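Local coordinates for protein paraflagellar rod component (Trypanosoma cruzi, PDB 6XYB) that is of unknown function but is a conserved kinetoplastid-specific protein that probably binds metal ions, at the interface of chains A and B. Residues are numbered along the deposited sequence; one frame, centred on the assembly and turned at random. Chains: chain A/B, Uncharacterized protein.

Contact 1: the interface of chains A and B. Residues chain A 82, 85-86, 89; chain B 4-8, 21-23, 114.
The flat carboxamide of B:Asn6 has the gamma-methyl CG2 of A:Ile85 over one face, 3.6 Å from B:Asn6 CG, while its NH2 end points to the carboxylate of A:Glu89. The other methyl of that residue, A:Ile85 CD1, lies over one face of the B:Phe114 ring, near its CD1-CE1 rim, 3.5 Å from B:Phe114 CD1. This is a helix-on-strand contact between two copies of a Q4D6Q6-family protein: helix 74-90 of chain A crosses the start of strand 6-13 of chain B. The amide N-H of B:Asn6 ND2 reaches A:Glu89 OE1 at 2.5 Å, a short hydrogen bond bent to 144° at the hydrogen. It meets the oxygen nearly along its C-O axis, but the oxygen lies out of the amide plane, and the two flat groups are turned 57° apart. A:Glu89 delivers this oxygen on an extended chain with CG anti to the backbone N (chi1 -167°). A:Glu86, its CG beside the backbone N, slides antiparallel past B:Asn6 and puts OE1 3.1 Å from the carbonyl O of B:Met4. That is a clash of two acceptors unless the carboxylate carries a proton, which is not seen. Beyond the polar end, toward the helix start, the contact is apolar. A:Leu82 straddles the strand pair, CD2 reaching B:Asn6 CB at 3.5 Å and CD1 the backbone O of B:Leu21 at 3.3 Å.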
loop_
_atom_site.group_PDB
_atom_site.type_symbol
_atom_site.label_atom_id
_atom_site.label_comp_id
_atom_site.label_asym_id
_atom_site.label_seq_id
_atom_site.Cartn_x
_atom_site.Cartn_y
_atom_site.Cartn_z
ATOM N N LEU A 82 3.054 12.206 -8.377
ATOM C CA LEU A 82 2.032 13.271 -8.174
ATOM C C LEU A 82 1.454 13.709 -9.523
ATOM O O LEU A 82 0.244 13.920 -9.602
ATOM C CB LEU A 82 2.637 14.459 -7.416
ATOM C CG LEU A 82 1.785 15.082 -6.321
ATOM C CD1 LEU A 82 2.360 16.433 -5.916
ATOM C CD2 LEU A 82 0.332 15.222 -6.694
ATOM N N ILE A 85 -0.900 10.989 -10.789
ATOM C CA ILE A 85 -2.171 10.983 -10.021
ATOM C C ILE A 85 -3.050 12.180 -10.384
ATOM O O ILE A 85 -4.289 11.991 -10.574
ATOM C CB ILE A 85 -1.877 10.930 -8.521
ATOM C CG1 ILE A 85 -1.227 9.598 -8.135
ATOM C CG2 ILE A 85 -3.103 11.204 -7.663
ATOM C CD1 ILE A 85 -0.399 9.684 -6.858
ATOM N N GLU A 86 -2.483 13.385 -10.432
ATOM C CA GLU A 86 -3.275 14.598 -10.749
ATOM C C GLU A 86 -3.816 14.500 -12.167
ATOM O O GLU A 86 -4.978 14.869 -12.351
ATOM C CB GLU A 86 -2.475 15.885 -10.557
ATOM C CG GLU A 86 -2.128 16.171 -9.110
ATOM C CD GLU A 86 -1.803 17.626 -8.815
ATOM O OE1 GLU A 86 -2.497 18.495 -9.365
ATOM O OE2 GLU A 86 -0.891 17.886 -8.033
ATOM N N GLU A 89 -6.661 11.997 -12.108
ATOM C CA GLU A 89 -7.817 12.496 -11.334
ATOM C C GLU A 89 -8.671 13.334 -12.309
ATOM O O GLU A 89 -9.910 13.170 -12.257
ATOM C CB GLU A 89 -7.394 13.232 -10.045
ATOM C CG GLU A 89 -8.610 13.448 -9.090
ATOM C CD GLU A 89 -8.418 13.996 -7.685
ATOM O OE1 GLU A 89 -7.289 14.437 -7.376
ATOM O OE2 GLU A 89 -9.427 14.019 -6.889
ATOM N N MET B 4 -7.652 19.754 -9.507
ATOM C CA MET B 4 -7.470 18.295 -9.141
ATOM C C MET B 4 -6.361 18.181 -8.100
ATOM O O MET B 4 -5.325 17.568 -8.386
ATOM C CB MET B 4 -7.094 17.448 -10.369
ATOM N N PRO B 5 -6.524 18.765 -6.883
ATOM C CA PRO B 5 -5.395 18.983 -5.989
ATOM C C PRO B 5 -5.037 17.683 -5.249
ATOM O O PRO B 5 -5.888 17.119 -4.481
ATOM C CB PRO B 5 -5.843 20.126 -5.053
ATOM C CG PRO B 5 -7.325 20.384 -5.417
ATOM C CD PRO B 5 -7.772 19.196 -6.248
ATOM N N ASN B 6 -3.810 17.212 -5.477
ATOM C CA ASN B 6 -3.217 16.080 -4.735
ATOM C C ASN B 6 -1.969 16.565 -4.005
ATOM O O ASN B 6 -1.363 17.568 -4.419
ATOM C CB ASN B 6 -2.950 14.855 -5.638
ATOM C CG ASN B 6 -4.240 14.215 -6.089
ATOM O OD1 ASN B 6 -4.747 13.293 -5.461
ATOM N ND2 ASN B 6 -4.790 14.728 -7.184
ATOM N N LEU B 7 -1.570 15.771 -3.003
ATOM C CA LEU B 7 -0.385 16.034 -2.157
ATOM C C LEU B 7 0.337 14.723 -1.986
ATOM O O LEU B 7 -0.361 13.689 -1.745
ATOM C CB LEU B 7 -0.885 16.545 -0.809
ATOM C CG LEU B 7 0.113 16.810 0.313
ATOM C CD1 LEU B 7 1.208 17.791 -0.096
ATOM C CD2 LEU B 7 -0.681 17.390 1.473
ATOM N N CYS B 8 1.662 14.741 -2.097
ATOM C CA CYS B 8 2.534 13.617 -1.696
ATOM C C CYS B 8 3.419 14.043 -0.534
ATOM O O CYS B 8 4.128 15.096 -0.624
ATOM C CB CYS B 8 3.450 13.225 -2.825
ATOM S SG CYS B 8 4.543 11.832 -2.459
ATOM N N LEU B 21 5.111 17.678 -1.372
ATOM C CA LEU B 21 4.874 18.155 -2.761
ATOM C C LEU B 21 3.373 18.266 -3.011
ATOM O O LEU B 21 2.674 17.294 -2.744
ATOM C CB LEU B 21 5.394 17.189 -3.819
ATOM C CG LEU B 21 6.887 16.968 -3.970
ATOM C CD1 LEU B 21 7.400 16.009 -2.928
ATOM C CD2 LEU B 21 7.141 16.408 -5.354
ATOM N N GLY B 22 2.938 19.361 -3.627
ATOM C CA GLY B 22 1.528 19.574 -4.004
ATOM C C GLY B 22 1.259 21.042 -4.141
ATOM O O GLY B 22 1.383 21.694 -3.115
ATOM N N SER B 23 0.984 21.512 -5.360
ATOM C CA SER B 23 0.859 22.951 -5.728
ATOM C C SER B 23 -0.131 23.674 -4.808
ATOM O O SER B 23 0.045 24.884 -4.624
ATOM C CB SER B 23 0.482 23.122 -7.192
ATOM O OG SER B 23 -0.536 22.205 -7.569
ATOM N N PHE B 114 -0.161 9.607 0.165
ATOM C CA PHE B 114 -0.830 10.341 -0.898
ATOM C C PHE B 114 -2.192 10.823 -0.417
ATOM O O PHE B 114 -2.940 10.047 0.135
ATOM C CB PHE B 114 -1.047 9.513 -2.146
ATOM C CG PHE B 114 0.240 9.062 -2.775
ATOM C CD1 PHE B 114 0.919 9.924 -3.632
ATOM C CD2 PHE B 114 0.745 7.784 -2.601
ATOM C CE1 PHE B 114 2.135 9.570 -4.200
ATOM C CE2 PHE B 114 1.953 7.428 -3.196
ATOM C CZ PHE B 114 2.647 8.322 -3.986
#

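Contact 2: the interface of chains A and B. Residues chain A 74-75, 78-79; chain B 8, 10, 19, 21, 60, 62, 112.
The first turns of helix 74-90 of chain A lie here across the sheet of chain B, in the fold of the Q4D6Q6-like family, with a salt bridge on one flank and a leucine on the other. B:Lys112 and A:Asp74 meet tip to tip: NZ is 2.7 Å from OD1, approaching from above the carboxylate plane, 25° out of it. The lysine chain runs extended from CG and bends at chi4 (-83°), which turns the ammonium toward its acceptors. NZ also donates to A:Ser78 OG at 2.9 Å and, within its own chain, to B:Ser10 OG at 2.8 Å, so oxygens of A:Asp74, A:Ser78 and B:Ser10 all grip it. A:Ser78 OG in turn donates a hydrogen bond to the backbone O of A:Asp74, one turn earlier. Water 1 joins A:Asp74 OD2 to B:Ser10 OG. On the other flank A:Leu75, with CG anti to the backbone N, crosses B:His62 at about a right angle and sets CD2 over the imidazole face, 3.4 Å from B:His62 CE1 and offset toward the rim. The ring is held by a straight, in-plane bond from B:His62 ND1 to B:Pro60 O (2.9 Å, 178° at the hydrogen). B:Leu21 CD2 packs on A:Ala79 CA at 3.7 Å.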
loop_
_atom_site.group_PDB
_atom_site.type_symbol
_atom_site.label_atom_id
_atom_site.label_comp_id
_atom_site.label_asym_id
_atom_site.label_seq_id
_atom_site.Cartn_x
_atom_site.Cartn_y
_atom_site.Cartn_z
ATOM N N ASP A 74 14.745 10.526 -5.397
ATOM C CA ASP A 74 13.480 10.342 -4.646
ATOM C C ASP A 74 12.518 11.516 -4.870
ATOM O O ASP A 74 11.317 11.292 -5.054
ATOM C CB ASP A 74 13.728 10.101 -3.161
ATOM C CG ASP A 74 12.410 9.851 -2.414
ATOM O OD1 ASP A 74 11.745 8.837 -2.685
ATOM O OD2 ASP A 74 12.006 10.721 -1.598
ATOM N N LEU A 75 12.998 12.744 -4.827
ATOM C CA LEU A 75 12.106 13.927 -4.992
ATOM C C LEU A 75 11.441 13.906 -6.359
ATOM O O LEU A 75 10.230 14.188 -6.434
ATOM C CB LEU A 75 12.944 15.202 -4.847
ATOM C CG LEU A 75 12.194 16.498 -5.138
ATOM C CD1 LEU A 75 11.021 16.655 -4.178
ATOM C CD2 LEU A 75 13.155 17.695 -5.065
ATOM N N SER A 78 8.752 11.238 -6.529
ATOM C CA SER A 78 7.550 11.791 -5.885
ATOM C C SER A 78 6.810 12.709 -6.867
ATOM O O SER A 78 5.558 12.623 -6.978
ATOM C CB SER A 78 7.901 12.566 -4.667
ATOM O OG SER A 78 8.411 11.722 -3.658
ATOM N N ALA A 79 7.547 13.589 -7.561
ATOM C CA ALA A 79 6.951 14.494 -8.568
ATOM C C ALA A 79 6.265 13.697 -9.708
ATOM O O ALA A 79 5.219 14.098 -10.180
ATOM C CB ALA A 79 8.017 15.404 -9.128
ATOM N N CYS B 8 1.662 14.741 -2.097
ATOM C CA CYS B 8 2.534 13.617 -1.696
ATOM C C CYS B 8 3.419 14.043 -0.534
ATOM O O CYS B 8 4.128 15.096 -0.624
ATOM C CB CYS B 8 3.450 13.225 -2.825
ATOM S SG CYS B 8 4.543 11.832 -2.459
ATOM N N SER B 10 6.551 12.391 1.626
ATOM C CA SER B 10 7.543 11.290 1.649
ATOM C C SER B 10 8.383 11.471 2.918
ATOM O O SER B 10 8.787 12.649 3.252
ATOM C CB SER B 10 8.312 11.257 0.368
ATOM O OG SER B 10 9.225 10.197 0.294
ATOM N N THR B 19 9.532 15.236 3.173
ATOM C CA THR B 19 9.279 16.065 1.995
ATOM C C THR B 19 7.782 16.171 1.735
ATOM O O THR B 19 7.088 15.164 1.758
ATOM C CB THR B 19 10.050 15.550 0.798
ATOM O OG1 THR B 19 11.434 15.659 1.150
ATOM C CG2 THR B 19 9.723 16.387 -0.412
ATOM N N LEU B 21 5.111 17.678 -1.372
ATOM C CA LEU B 21 4.874 18.155 -2.761
ATOM C C LEU B 21 3.373 18.266 -3.011
ATOM O O LEU B 21 2.674 17.294 -2.744
ATOM C CB LEU B 21 5.394 17.189 -3.819
ATOM C CG LEU B 21 6.887 16.968 -3.970
ATOM C CD1 LEU B 21 7.400 16.009 -2.928
ATOM C CD2 LEU B 21 7.141 16.408 -5.354
ATOM N N PRO B 60 11.216 20.859 -8.613
ATOM C CA PRO B 60 9.783 21.048 -8.427
ATOM C C PRO B 60 9.546 21.709 -7.061
ATOM O O PRO B 60 10.337 21.509 -6.157
ATOM C CB PRO B 60 9.258 19.600 -8.462
ATOM C CG PRO B 60 10.379 18.783 -7.853
ATOM C CD PRO B 60 11.653 19.520 -8.189
ATOM N N HIS B 62 8.523 22.292 -3.461
ATOM C CA HIS B 62 8.432 21.333 -2.336
ATOM C C HIS B 62 8.945 21.940 -1.040
ATOM O O HIS B 62 9.646 22.912 -1.063
ATOM C CB HIS B 62 9.156 20.023 -2.690
ATOM C CG HIS B 62 10.653 20.111 -2.600
ATOM N ND1 HIS B 62 11.410 20.616 -3.626
ATOM C CD2 HIS B 62 11.538 19.670 -1.662
ATOM C CE1 HIS B 62 12.719 20.612 -3.290
ATOM N NE2 HIS B 62 12.815 19.993 -2.085
ATOM N N LYS B 112 5.811 6.790 1.389
ATOM C CA LYS B 112 5.011 7.790 0.729
ATOM C C LYS B 112 3.569 7.716 1.187
ATOM O O LYS B 112 3.009 6.681 1.333
ATOM C CB LYS B 112 5.155 7.678 -0.771
ATOM C CG LYS B 112 6.606 7.939 -1.104
ATOM C CD LYS B 112 6.973 8.130 -2.531
ATOM C CE LYS B 112 8.464 8.011 -2.680
ATOM N NZ LYS B 112 9.097 9.272 -2.352
HETATM O O HOH W 1 11.494 10.669 1.040
#

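Contact 3: the interface of chains A and B. Residues chain A 100-102, 109; chain B 101-104.
Charge stacking, a water bridge and methyl packing make up this contact, which joins the ends of strand 93-103 from two copies of the Q4D6Q6-family fold. The electrostatic part is face to face. The guanidinium of A:Arg102 and the carboxylate of B:Asp103 lie 12° from parallel, with B:Asp103 CG above the middle of the guanidinium, 3.5 Å from A:Arg102 CZ. The closest charged atoms, A:Arg102 NE and B:Asp103 OD2, are 3.6 Å apart. This is a salt bridge of stacked planes without a direct hydrogen bond, so its attraction is probably carried by charge and dispersion. A:Arg102 gets there with CG anti to the backbone N (chi1 -168°) and a chain extended to NE, then turned at chi4 (-73°) to present its flat side; B:Asp103 likewise has CG anti to its N. The water-mediated part uses the guanidinium rim: A:Arg102 NH1 is 2.8 Å from water 2, which lies in the guanidinium plane, and the water is 2.9 Å from the backbone O of B:Arg102. The apolar part belongs to B:Ile101. Its CG2, anti to the carbonyl carbon, presses against the backbone of the opposing strand, 3.8 Å from A:Ile101 CA, and against A:Ser100, 3.7 Å from CB and 3.5 Å from the hydroxyl OG. Farther along the strand, the aliphatic stem of A:Arg102 passes the backbone O of B:Arg102, 3.7 Å from CB.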
loop_
_atom_site.group_PDB
_atom_site.type_symbol
_atom_site.label_atom_id
_atom_site.label_comp_id
_atom_site.label_asym_id
_atom_site.label_seq_id
_atom_site.Cartn_x
_atom_site.Cartn_y
_atom_site.Cartn_z
ATOM N N SER A 100 4.776 -0.724 -3.117
ATOM C CA SER A 100 6.113 -0.550 -3.668
ATOM C C SER A 100 7.037 -1.641 -3.133
ATOM O O SER A 100 6.898 -2.100 -1.967
ATOM C CB SER A 100 6.673 0.838 -3.405
ATOM O OG SER A 100 6.584 1.087 -2.041
ATOM N N ILE A 101 8.077 -1.942 -3.920
ATOM C CA ILE A 101 9.225 -2.815 -3.491
ATOM C C ILE A 101 10.558 -2.255 -4.014
ATOM O O ILE A 101 10.536 -1.510 -4.977
ATOM C CB ILE A 101 9.038 -4.265 -4.026
ATOM C CG1 ILE A 101 9.069 -4.348 -5.545
ATOM C CG2 ILE A 101 7.760 -4.894 -3.448
ATOM C CD1 ILE A 101 8.884 -5.772 -6.079
ATOM N N ARG A 102 11.648 -2.655 -3.346
ATOM C CA ARG A 102 12.990 -2.425 -3.896
ATOM C C ARG A 102 13.699 -3.755 -4.016
ATOM O O ARG A 102 13.573 -4.572 -3.080
ATOM C CB ARG A 102 13.791 -1.490 -2.983
ATOM C CG ARG A 102 15.065 -0.995 -3.649
ATOM C CD ARG A 102 15.783 0.069 -2.851
ATOM N NE ARG A 102 17.106 0.388 -3.404
ATOM C CZ ARG A 102 18.183 -0.398 -3.333
ATOM N NH1 ARG A 102 18.122 -1.580 -2.736
ATOM N NH2 ARG A 102 19.310 -0.018 -3.923
ATOM N N ASP A 109 13.674 0.138 -7.877
ATOM C CA ASP A 109 12.406 0.143 -7.118
ATOM C C ASP A 109 11.224 0.229 -8.055
ATOM O O ASP A 109 11.294 0.876 -9.091
ATOM C CB ASP A 109 12.322 1.283 -6.101
ATOM C CG ASP A 109 12.473 2.685 -6.642
ATOM O OD1 ASP A 109 13.625 3.053 -7.000
ATOM O OD2 ASP A 109 11.453 3.421 -6.691
ATOM N N ILE B 101 9.349 1.399 0.959
ATOM C CA ILE B 101 10.458 0.493 0.581
ATOM C C ILE B 101 11.564 0.620 1.625
ATOM O O ILE B 101 11.622 1.649 2.323
ATOM C CB ILE B 101 11.045 0.792 -0.815
ATOM C CG1 ILE B 101 11.569 2.238 -0.876
ATOM C CG2 ILE B 101 9.994 0.515 -1.886
ATOM C CD1 ILE B 101 12.207 2.722 -2.142
ATOM N N ARG B 102 12.495 -0.336 1.631
ATOM C CA ARG B 102 13.744 -0.295 2.395
ATOM C C ARG B 102 14.896 -0.545 1.441
ATOM O O ARG B 102 14.812 -1.468 0.613
ATOM C CB ARG B 102 13.778 -1.305 3.550
ATOM C CG ARG B 102 15.006 -1.135 4.424
ATOM C CD ARG B 102 14.894 -1.821 5.741
ATOM N NE ARG B 102 16.056 -1.608 6.581
ATOM C CZ ARG B 102 17.245 -2.153 6.361
ATOM N NH1 ARG B 102 17.432 -2.984 5.345
ATOM N NH2 ARG B 102 18.252 -1.892 7.171
ATOM N N ASP B 103 15.966 0.225 1.652
ATOM C CA ASP B 103 17.210 0.077 0.871
ATOM C C ASP B 103 18.232 -0.608 1.774
ATOM O O ASP B 103 18.610 -0.007 2.798
ATOM C CB ASP B 103 17.627 1.429 0.321
ATOM C CG ASP B 103 18.936 1.419 -0.437
ATOM O OD1 ASP B 103 19.757 0.515 -0.197
ATOM O OD2 ASP B 103 19.151 2.356 -1.211
ATOM N N SER B 104 18.616 -1.832 1.418
ATOM C CA SER B 104 19.526 -2.701 2.210
ATOM C C SER B 104 20.931 -2.069 2.269
ATOM O O SER B 104 21.587 -2.175 3.318
ATOM C CB SER B 104 19.556 -4.119 1.672
ATOM O OG SER B 104 20.087 -4.175 0.346
HETATM O O HOH W 2 16.405 -3.127 -1.128
#

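Contact 4: the interface of chains A and B. Residues chain A 81, 95, 97-100, 111; chain B 97-99, 112, 114.
B:Asn99 fits its carboxamide between two serine hydroxyls of the facing strand 93-103 of chain A. Its ND2 donates to A:Ser98 OG at 2.8 Å, bent to 134° at the hydrogen, with the oxygen 32° out of the amide plane. At the other end A:Ser100 OG donates to B:Asn99 OD1 at 3.1 Å; this donor stands above the carbonyl plane at a C=O angle of 96°. Both ends of the amide are thus engaged, which should restrain its rotation; because hydroxyls can donate or accept, these bonds alone do not settle which end is nitrogen. The serine torsions differ: A:Ser98 OG is anti to the backbone N, whereas A:Ser100 OG takes the crowded position between N and the carbonyl carbon, as does B:Asn99 CG. Around them, B:Asn99 CB rests 3.7 Å from A:Asn99 CA. A:Leu95 CD2 reaches B:Phe114 CB at 3.8 Å and B:Ala97 CB at 3.9 Å. A:Phe81 CB sits 4.0 Å from B:Phe114 CE1, while its ring atom CE2 meets CD of the B:Lys112 chain, which crosses it at about a right angle. In the second shell, B:Ser98 OG ties its strand to the neighbouring one through B:Lys112 O (2.9 Å), while the B:Phe114 ring edge faces B:Asn99 ND2. The positions of A:Ser98 and A:Ser100 bind magnesium in a crystal structure of this protein, although no ion is bound to them here; the site joins strand to strand across the centre of a possibly biological interface.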
loop_
_atom_site.group_PDB
_atom_site.type_symbol
_atom_site.label_atom_id
_atom_site.label_comp_id
_atom_site.label_asym_id
_atom_site.label_seq_id
_atom_site.Cartn_x
_atom_site.Cartn_y
_atom_site.Cartn_z
ATOM N N PHE A 81 5.042 10.608 -9.594
ATOM C CA PHE A 81 3.810 10.008 -9.074
ATOM C C PHE A 81 2.713 11.054 -8.947
ATOM O O PHE A 81 1.577 10.793 -9.332
ATOM C CB PHE A 81 4.027 9.367 -7.710
ATOM C CG PHE A 81 5.037 8.254 -7.617
ATOM C CD1 PHE A 81 5.289 7.436 -8.702
ATOM C CD2 PHE A 81 5.819 8.083 -6.487
ATOM C CE1 PHE A 81 6.244 6.433 -8.623
ATOM C CE2 PHE A 81 6.781 7.090 -6.422
ATOM C CZ PHE A 81 7.018 6.280 -7.507
ATOM N N LEU A 95 -7.433 7.620 -7.230
ATOM C CA LEU A 95 -6.424 6.734 -6.631
ATOM C C LEU A 95 -7.035 5.931 -5.477
ATOM O O LEU A 95 -7.694 6.491 -4.577
ATOM C CB LEU A 95 -5.266 7.570 -6.127
ATOM C CG LEU A 95 -4.169 6.778 -5.442
ATOM C CD1 LEU A 95 -3.469 5.812 -6.374
ATOM C CD2 LEU A 95 -3.179 7.736 -4.807
ATOM N N ALA A 97 -5.233 2.782 -4.159
ATOM C CA ALA A 97 -4.224 2.013 -3.354
ATOM C C ALA A 97 -2.882 2.186 -4.096
ATOM O O ALA A 97 -2.801 2.553 -5.309
ATOM C CB ALA A 97 -4.616 0.535 -3.278
ATOM N N SER A 98 -1.845 1.889 -3.359
ATOM C CA SER A 98 -0.462 1.883 -3.881
ATOM C C SER A 98 0.364 0.833 -3.172
ATOM O O SER A 98 0.084 0.505 -2.015
ATOM C CB SER A 98 0.213 3.248 -3.794
ATOM O OG SER A 98 1.459 3.292 -4.486
ATOM N N ASN A 99 1.395 0.374 -3.832
ATOM C CA ASN A 99 2.386 -0.519 -3.144
ATOM C C ASN A 99 3.729 -0.319 -3.812
ATOM O O ASN A 99 3.813 0.272 -4.874
ATOM C CB ASN A 99 1.942 -1.978 -3.089
ATOM C CG ASN A 99 1.811 -2.639 -4.450
ATOM O OD1 ASN A 99 2.696 -2.490 -5.280
ATOM N ND2 ASN A 99 0.663 -3.226 -4.679
ATOM N N SER A 100 4.776 -0.724 -3.117
ATOM C CA SER A 100 6.113 -0.550 -3.668
ATOM C C SER A 100 7.037 -1.641 -3.133
ATOM O O SER A 100 6.898 -2.100 -1.967
ATOM C CB SER A 100 6.673 0.838 -3.405
ATOM O OG SER A 100 6.584 1.087 -2.041
ATOM N N THR A 111 6.947 0.864 -8.065
ATOM C CA THR A 111 5.755 1.342 -7.398
ATOM C C THR A 111 4.559 1.129 -8.288
ATOM O O THR A 111 4.648 1.438 -9.455
ATOM C CB THR A 111 5.921 2.826 -7.016
ATOM O OG1 THR A 111 7.071 2.935 -6.177
ATOM C CG2 THR A 111 4.705 3.420 -6.344
ATOM N N ALA B 97 -3.688 6.757 -0.065
ATOM C CA ALA B 97 -2.796 5.598 -0.284
ATOM C C ALA B 97 -1.458 5.793 0.398
ATOM O O ALA B 97 -1.085 6.913 0.707
ATOM C CB ALA B 97 -2.606 5.380 -1.789
ATOM N N SER B 98 -0.781 4.692 0.646
ATOM C CA SER B 98 0.588 4.732 1.157
ATOM C C SER B 98 1.427 3.594 0.578
ATOM O O SER B 98 0.896 2.578 0.278
ATOM C CB SER B 98 0.553 4.710 2.690
ATOM O OG SER B 98 1.869 4.762 3.248
ATOM N N ASN B 99 2.742 3.768 0.513
ATOM C CA ASN B 99 3.634 2.675 0.146
ATOM C C ASN B 99 4.982 2.880 0.787
ATOM O O ASN B 99 5.228 3.997 1.216
ATOM C CB ASN B 99 3.689 2.506 -1.376
ATOM C CG ASN B 99 4.288 3.658 -2.123
ATOM O OD1 ASN B 99 5.461 3.961 -1.918
ATOM N ND2 ASN B 99 3.432 4.383 -2.837
ATOM N N LYS B 112 5.811 6.790 1.389
ATOM C CA LYS B 112 5.011 7.790 0.729
ATOM C C LYS B 112 3.569 7.716 1.187
ATOM O O LYS B 112 3.009 6.681 1.333
ATOM C CB LYS B 112 5.155 7.678 -0.771
ATOM C CG LYS B 112 6.606 7.939 -1.104
ATOM C CD LYS B 112 6.973 8.130 -2.531
ATOM C CE LYS B 112 8.464 8.011 -2.680
ATOM N NZ LYS B 112 9.097 9.272 -2.352
ATOM N N PHE B 114 -0.161 9.607 0.165
ATOM C CA PHE B 114 -0.830 10.341 -0.898
ATOM C C PHE B 114 -2.192 10.823 -0.417
ATOM O O PHE B 114 -2.940 10.047 0.135
ATOM C CB PHE B 114 -1.047 9.513 -2.146
ATOM C CG PHE B 114 0.240 9.062 -2.775
ATOM C CD1 PHE B 114 0.919 9.924 -3.632
ATOM C CD2 PHE B 114 0.745 7.784 -2.601
ATOM C CE1 PHE B 114 2.135 9.570 -4.200
ATOM C CE2 PHE B 114 1.953 7.428 -3.196
ATOM C CZ PHE B 114 2.647 8.322 -3.986
#

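The four contacts form one asymmetric interface, not an exact two-fold. Contact 4 is central: its C-alpha centre is about 12 Å from those of contact 1 and contact 2 and about 13 Å from that of contact 3. Contacts 1 and 2, about 10 Å apart, use successive turns of helix 74-90 of chain A and share B:Cys8 and B:Leu21. B:Phe114 links contact 1 to contact 4, B:Lys112 links contact 2 to it, and A:Ser100 links contact 3. Contact 3, about 22 Å from contact 1, closes the far end. Whether this pairing forms in the cell, the structure alone does not show.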